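Local atomic coordinates of CELL division inhibitor (Pyrococcus furiosus, PDB entry 1G3Q), a protein that binds ADP and magnesium and, as a member of the MinD family of P-loop ATPases, probably hydrolyses ATP in controlling cell division. Residues A[24-38]-A[76-88]. Sequence-based numbering, arbitrary orientation.
Sequences SVALGDRGRKVLAVD and TQFDNVYVLPGAV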
loop_
_atom_site.group_PDB
_atom_site.type_symbol
_atom_site.label_atom_id
_atom_site.label_comp_id
_atom_site.label_asym_id
_atom_site.label_seq_id
_atom_site.Cartn_x
_atom_site.Cartn_y
_atom_site.Cartn_z
ATOM N N SER A 24 3.425 -2.824 -6.426
ATOM C CA SER A 24 4.157 -4.071 -6.220
ATOM C C SER A 24 4.455 -4.759 -7.548
ATOM O O SER A 24 5.595 -5.158 -7.815
ATOM C CB SER A 24 3.353 -5.038 -5.343
ATOM O OG SER A 24 3.268 -4.586 -4.006
ATOM N N VAL A 25 3.421 -4.910 -8.372
ATOM C CA VAL A 25 3.569 -5.568 -9.661
ATOM C C VAL A 25 4.460 -4.760 -10.604
ATOM O O VAL A 25 5.287 -5.330 -11.319
ATOM C CB VAL A 25 2.190 -5.815 -10.324
ATOM C CG1 VAL A 25 2.372 -6.505 -11.670
ATOM C CG2 VAL A 25 1.323 -6.691 -9.412
ATOM N N ALA A 26 4.294 -3.440 -10.605
ATOM C CA ALA A 26 5.108 -2.578 -11.457
ATOM C C ALA A 26 6.586 -2.725 -11.087
ATOM O O ALA A 26 7.438 -2.905 -11.958
ATOM C CB ALA A 26 4.669 -1.122 -11.312
ATOM N N LEU A 27 6.891 -2.653 -9.793
ATOM C CA LEU A 27 8.271 -2.791 -9.335
ATOM C C LEU A 27 8.800 -4.197 -9.610
ATOM O O LEU A 27 9.960 -4.375 -10.004
ATOM C CB LEU A 27 8.371 -2.478 -7.837
ATOM C CG LEU A 27 8.217 -1.011 -7.417
ATOM C CD1 LEU A 27 8.106 -0.926 -5.902
ATOM C CD2 LEU A 27 9.418 -0.199 -7.914
ATOM N N GLY A 28 7.952 -5.198 -9.394
ATOM C CA GLY A 28 8.366 -6.564 -9.640
ATOM C C GLY A 28 8.703 -6.754 -11.106
ATOM O O GLY A 28 9.629 -7.485 -11.459
ATOM N N ASP A 29 7.948 -6.080 -11.965
ATOM C CA ASP A 29 8.156 -6.180 -13.401
ATOM C C ASP A 29 9.457 -5.498 -13.819
ATOM O O ASP A 29 9.982 -5.767 -14.895
ATOM C CB ASP A 29 6.966 -5.568 -14.143
ATOM C CG ASP A 29 6.932 -5.951 -15.610
ATOM O OD1 ASP A 29 7.219 -7.128 -15.927
ATOM O OD2 ASP A 29 6.605 -5.086 -16.450
ATOM N N ARG A 30 9.974 -4.619 -12.966
ATOM C CA ARG A 30 11.219 -3.917 -13.261
ATOM C C ARG A 30 12.397 -4.724 -12.725
ATOM O O ARG A 30 13.549 -4.295 -12.812
ATOM C CB ARG A 30 11.205 -2.518 -12.633
ATOM C CG ARG A 30 10.127 -1.604 -13.200
ATOM C CD ARG A 30 9.996 -0.326 -12.392
ATOM N NE ARG A 30 11.174 0.529 -12.504
ATOM C CZ ARG A 30 11.468 1.266 -13.570
ATOM N NH1 ARG A 30 10.667 1.262 -14.626
ATOM N NH2 ARG A 30 12.569 2.005 -13.583
ATOM N N GLY A 31 12.101 -5.894 -12.166
ATOM C CA GLY A 31 13.147 -6.753 -11.644
ATOM C C GLY A 31 13.420 -6.657 -10.151
ATOM O O GLY A 31 14.344 -7.299 -9.660
ATOM N N ARG A 32 12.631 -5.871 -9.425
ATOM C CA ARG A 32 12.831 -5.725 -7.985
ATOM C C ARG A 32 12.031 -6.781 -7.224
ATOM O O ARG A 32 10.896 -7.085 -7.594
ATOM C CB ARG A 32 12.396 -4.329 -7.526
ATOM C CG ARG A 32 12.916 -3.192 -8.399
ATOM C CD ARG A 32 14.441 -3.155 -8.445
ATOM N NE ARG A 32 14.923 -2.206 -9.448
ATOM C CZ ARG A 32 16.203 -1.898 -9.638
ATOM N NH1 ARG A 32 16.544 -1.023 -10.578
ATOM N NH2 ARG A 32 17.143 -2.453 -8.883
ATOM N N LYS A 33 12.620 -7.335 -6.168
ATOM C CA LYS A 33 11.942 -8.350 -5.362
ATOM C C LYS A 33 11.053 -7.630 -4.357
ATOM O O LYS A 33 11.542 -6.906 -3.486
ATOM C CB LYS A 33 12.963 -9.232 -4.640
ATOM C CG LYS A 33 12.351 -10.431 -3.929
ATOM C CD LYS A 33 13.422 -11.291 -3.269
ATOM C CE LYS A 33 12.811 -12.425 -2.463
ATOM N NZ LYS A 33 13.851 -13.200 -1.718
ATOM N N VAL A 34 9.747 -7.846 -4.474
ATOM C CA VAL A 34 8.774 -7.173 -3.620
ATOM C C VAL A 34 7.937 -8.056 -2.698
ATOM O O VAL A 34 7.548 -9.165 -3.061
ATOM C CB VAL A 34 7.775 -6.374 -4.485
ATOM C CG1 VAL A 34 6.845 -5.563 -3.601
ATOM C CG2 VAL A 34 8.523 -5.479 -5.467
ATOM N N LEU A 35 7.665 -7.544 -1.502
ATOM C CA LEU A 35 6.805 -8.231 -0.544
ATOM C C LEU A 35 5.655 -7.269 -0.269
ATOM O O LEU A 35 5.862 -6.179 0.274
ATOM C CB LEU A 35 7.518 -8.534 0.778
ATOM C CG LEU A 35 6.552 -9.149 1.809
ATOM C CD1 LEU A 35 6.066 -10.513 1.309
ATOM C CD2 LEU A 35 7.227 -9.292 3.165
ATOM N N ALA A 36 4.451 -7.656 -0.674
ATOM C CA ALA A 36 3.271 -6.832 -0.443
ATOM C C ALA A 36 2.682 -7.317 0.878
ATOM O O ALA A 36 2.299 -8.478 1.003
ATOM C CB ALA A 36 2.269 -7.016 -1.580
ATOM N N VAL A 37 2.620 -6.427 1.863
ATOM C CA VAL A 37 2.114 -6.780 3.183
ATOM C C VAL A 37 0.723 -6.209 3.457
ATOM O O VAL A 37 0.491 -5.014 3.295
ATOM C CB VAL A 37 3.080 -6.274 4.281
ATOM C CG1 VAL A 37 2.550 -6.635 5.661
ATOM C CG2 VAL A 37 4.471 -6.879 4.072
ATOM N N ASP A 38 -0.201 -7.069 3.874
ATOM C CA ASP A 38 -1.546 -6.608 4.184
ATOM C C ASP A 38 -1.619 -6.235 5.657
ATOM O O ASP A 38 -1.912 -7.077 6.508
ATOM C CB ASP A 38 -2.592 -7.686 3.892
ATOM C CG ASP A 38 -4.005 -7.134 3.923
ATOM O OD1 ASP A 38 -4.196 -6.035 4.494
ATOM O OD2 ASP A 38 -4.923 -7.785 3.385
ATOM N N THR A 76 3.048 -15.188 -5.799
ATOM C CA THR A 76 1.888 -14.641 -6.486
ATOM C C THR A 76 2.179 -15.010 -7.936
ATOM O O THR A 76 3.272 -15.490 -8.241
ATOM C CB THR A 76 1.781 -13.106 -6.383
ATOM O OG1 THR A 76 2.811 -12.501 -7.172
ATOM C CG2 THR A 76 1.905 -12.655 -4.934
ATOM N N GLN A 77 1.220 -14.793 -8.826
ATOM C CA GLN A 77 1.419 -15.121 -10.231
ATOM C C GLN A 77 2.305 -14.082 -10.918
ATOM O O GLN A 77 2.572 -14.179 -12.110
ATOM C CB GLN A 77 0.069 -15.182 -10.940
ATOM C CG GLN A 77 -0.589 -13.822 -11.102
ATOM C CD GLN A 77 -2.071 -13.927 -11.381
ATOM O OE1 GLN A 77 -2.869 -14.188 -10.476
ATOM N NE2 GLN A 77 -2.449 -13.739 -12.637
ATOM N N PHE A 78 2.765 -13.093 -10.159
ATOM C CA PHE A 78 3.588 -12.030 -10.718
ATOM C C PHE A 78 5.068 -12.185 -10.399
ATOM O O PHE A 78 5.449 -12.516 -9.269
ATOM C CB PHE A 78 3.069 -10.681 -10.215
ATOM C CG PHE A 78 1.588 -10.518 -10.396
ATOM C CD1 PHE A 78 1.049 -10.308 -11.659
ATOM C CD2 PHE A 78 0.725 -10.657 -9.316
ATOM C CE1 PHE A 78 -0.327 -10.245 -11.847
ATOM C CE2 PHE A 78 -0.657 -10.596 -9.493
ATOM C CZ PHE A 78 -1.183 -10.391 -10.757
ATOM N N ASP A 79 5.894 -11.949 -11.416
ATOM C CA ASP A 79 7.340 -12.059 -11.278
ATOM C C ASP A 79 7.888 -11.173 -10.179
ATOM O O ASP A 79 7.634 -9.968 -10.161
ATOM C CB ASP A 79 8.049 -11.676 -12.584
ATOM C CG ASP A 79 7.882 -12.714 -13.667
ATOM O OD1 ASP A 79 7.367 -13.811 -13.373
ATOM O OD2 ASP A 79 8.282 -12.432 -14.813
ATOM N N ASN A 80 8.640 -11.788 -9.273
ATOM C CA ASN A 80 9.291 -11.086 -8.172
ATOM C C ASN A 80 8.355 -10.484 -7.129
ATOM O O ASN A 80 8.779 -9.666 -6.310
ATOM C CB ASN A 80 10.203 -9.991 -8.736
ATOM C CG ASN A 80 11.167 -10.522 -9.784
ATOM O OD1 ASN A 80 11.887 -11.492 -9.544
ATOM N ND2 ASN A 80 11.183 -9.889 -10.954
ATOM N N VAL A 81 7.093 -10.891 -7.144
ATOM C CA VAL A 81 6.138 -10.361 -6.178
ATOM C C VAL A 81 5.634 -11.433 -5.220
ATOM O O VAL A 81 5.101 -12.463 -5.634
ATOM C CB VAL A 81 4.930 -9.713 -6.885
ATOM C CG1 VAL A 81 3.944 -9.174 -5.851
ATOM C CG2 VAL A 81 5.407 -8.588 -7.789
ATOM N N TYR A 82 5.814 -11.184 -3.930
ATOM C CA TYR A 82 5.359 -12.115 -2.915
ATOM C C TYR A 82 4.368 -11.386 -2.023
ATOM O O TYR A 82 4.321 -10.154 -2.016
ATOM C CB TYR A 82 6.549 -12.630 -2.107
ATOM C CG TYR A 82 7.588 -13.279 -2.990
ATOM C CD1 TYR A 82 8.484 -12.507 -3.725
ATOM C CD2 TYR A 82 7.631 -14.665 -3.142
ATOM C CE1 TYR A 82 9.400 -13.095 -4.596
ATOM C CE2 TYR A 82 8.539 -15.266 -4.011
ATOM C CZ TYR A 82 9.418 -14.473 -4.734
ATOM O OH TYR A 82 10.302 -15.060 -5.605
ATOM N N VAL A 83 3.565 -12.138 -1.285
ATOM C CA VAL A 83 2.582 -11.511 -0.419
ATOM C C VAL A 83 2.542 -12.121 0.977
ATOM O O VAL A 83 2.780 -13.320 1.162
ATOM C CB VAL A 83 1.166 -11.573 -1.067
ATOM C CG1 VAL A 83 0.755 -13.021 -1.283
ATOM C CG2 VAL A 83 0.134 -10.839 -0.195
ATOM N N LEU A 84 2.294 -11.254 1.954
ATOM C CA LEU A 84 2.149 -11.622 3.363
ATOM C C LEU A 84 0.683 -11.239 3.552
ATOM O O LEU A 84 0.364 -10.099 3.879
ATOM C CB LEU A 84 3.063 -10.754 4.241
ATOM C CG LEU A 84 2.943 -10.886 5.766
ATOM C CD1 LEU A 84 2.888 -12.341 6.153
ATOM C CD2 LEU A 84 4.126 -10.194 6.444
ATOM N N PRO A 85 -0.227 -12.195 3.316
ATOM C CA PRO A 85 -1.677 -12.016 3.418
ATOM C C PRO A 85 -2.281 -11.881 4.804
ATOM O O PRO A 85 -1.701 -12.298 5.793
ATOM C CB PRO A 85 -2.211 -13.242 2.692
ATOM C CG PRO A 85 -1.251 -14.308 3.170
ATOM C CD PRO A 85 0.106 -13.613 3.066
ATOM N N GLY A 86 -3.468 -11.287 4.850
ATOM C CA GLY A 86 -4.173 -11.129 6.105
ATOM C C GLY A 86 -5.387 -12.041 6.090
ATOM O O GLY A 86 -5.912 -12.358 5.021
ATOM N N ALA A 87 -5.824 -12.485 7.263
ATOM C CA ALA A 87 -6.996 -13.348 7.352
ATOM C C ALA A 87 -8.220 -12.443 7.317
ATOM O O ALA A 87 -8.124 -11.259 7.645
ATOM C CB ALA A 87 -6.967 -14.152 8.658
ATOM N N VAL A 88 -9.365 -12.987 6.913
ATOM C CA VAL A 88 -10.586 -12.191 6.858
ATOM C C VAL A 88 -11.534 -12.459 8.028
ATOM O O VAL A 88 -12.318 -11.585 8.399
ATOM C CB VAL A 88 -11.374 -12.436 5.545
ATOM C CG1 VAL A 88 -10.532 -12.027 4.334
ATOM C CG2 VAL A 88 -11.772 -13.897 5.445
HETATM O O HOH W 1 5.413 -8.370 -11.645
HETATM O O HOH W 2 -4.760 -10.117 2.387
#
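On helix 24-29, Ser24 O meets Val81 CG2 at 3.4 Å. Val25 lays CG2 over one face of the Phe78 ring, 4.1 Å from its centroid, a CH-pi contact; Gln77 CG covers the opposite face. With CG1 anti to the backbone N (chi1 -180°), both methyls reach this ring. One water joins Val25 O to Asp79 O. Gly28 has no side chain; its CA lies close to Val81 CG2 and its O beside Asp79 O. Asn80 ND2 donates to Gly28 O at 2.9 Å, almost straight (173°), with that oxygen in the amide plane of Asn80. Gly31 N grips the same oxygen in a Schellman motif ending the helix. Lys33 runs extended, and its CG lies 4.0 Å from Tyr82 CE1. Strands 34-38 and 81-84 pair in parallel, from Val34 N to Asn80 O (2.8 Å) through to Asp38 N to Leu84 O (3.1 Å). Leu35 CD1 packs on Tyr82 CB, and Val37 lies beside Leu84, CG1 to CD2 4.0 Å. Gly86 N donates to a water. Asp38 OD1 accepts from Asp40 N, and the side chain lies about 6 Å from the bound magnesium. Strand 3-8, helix 16-29 and strand 34-38 form a beta-alpha-beta crossover, with strand 114-118 between the two strands. Strand 81-84 flanks 34-38 on the other side, and helices 213-216 and 221-235 pack against helix 16-29.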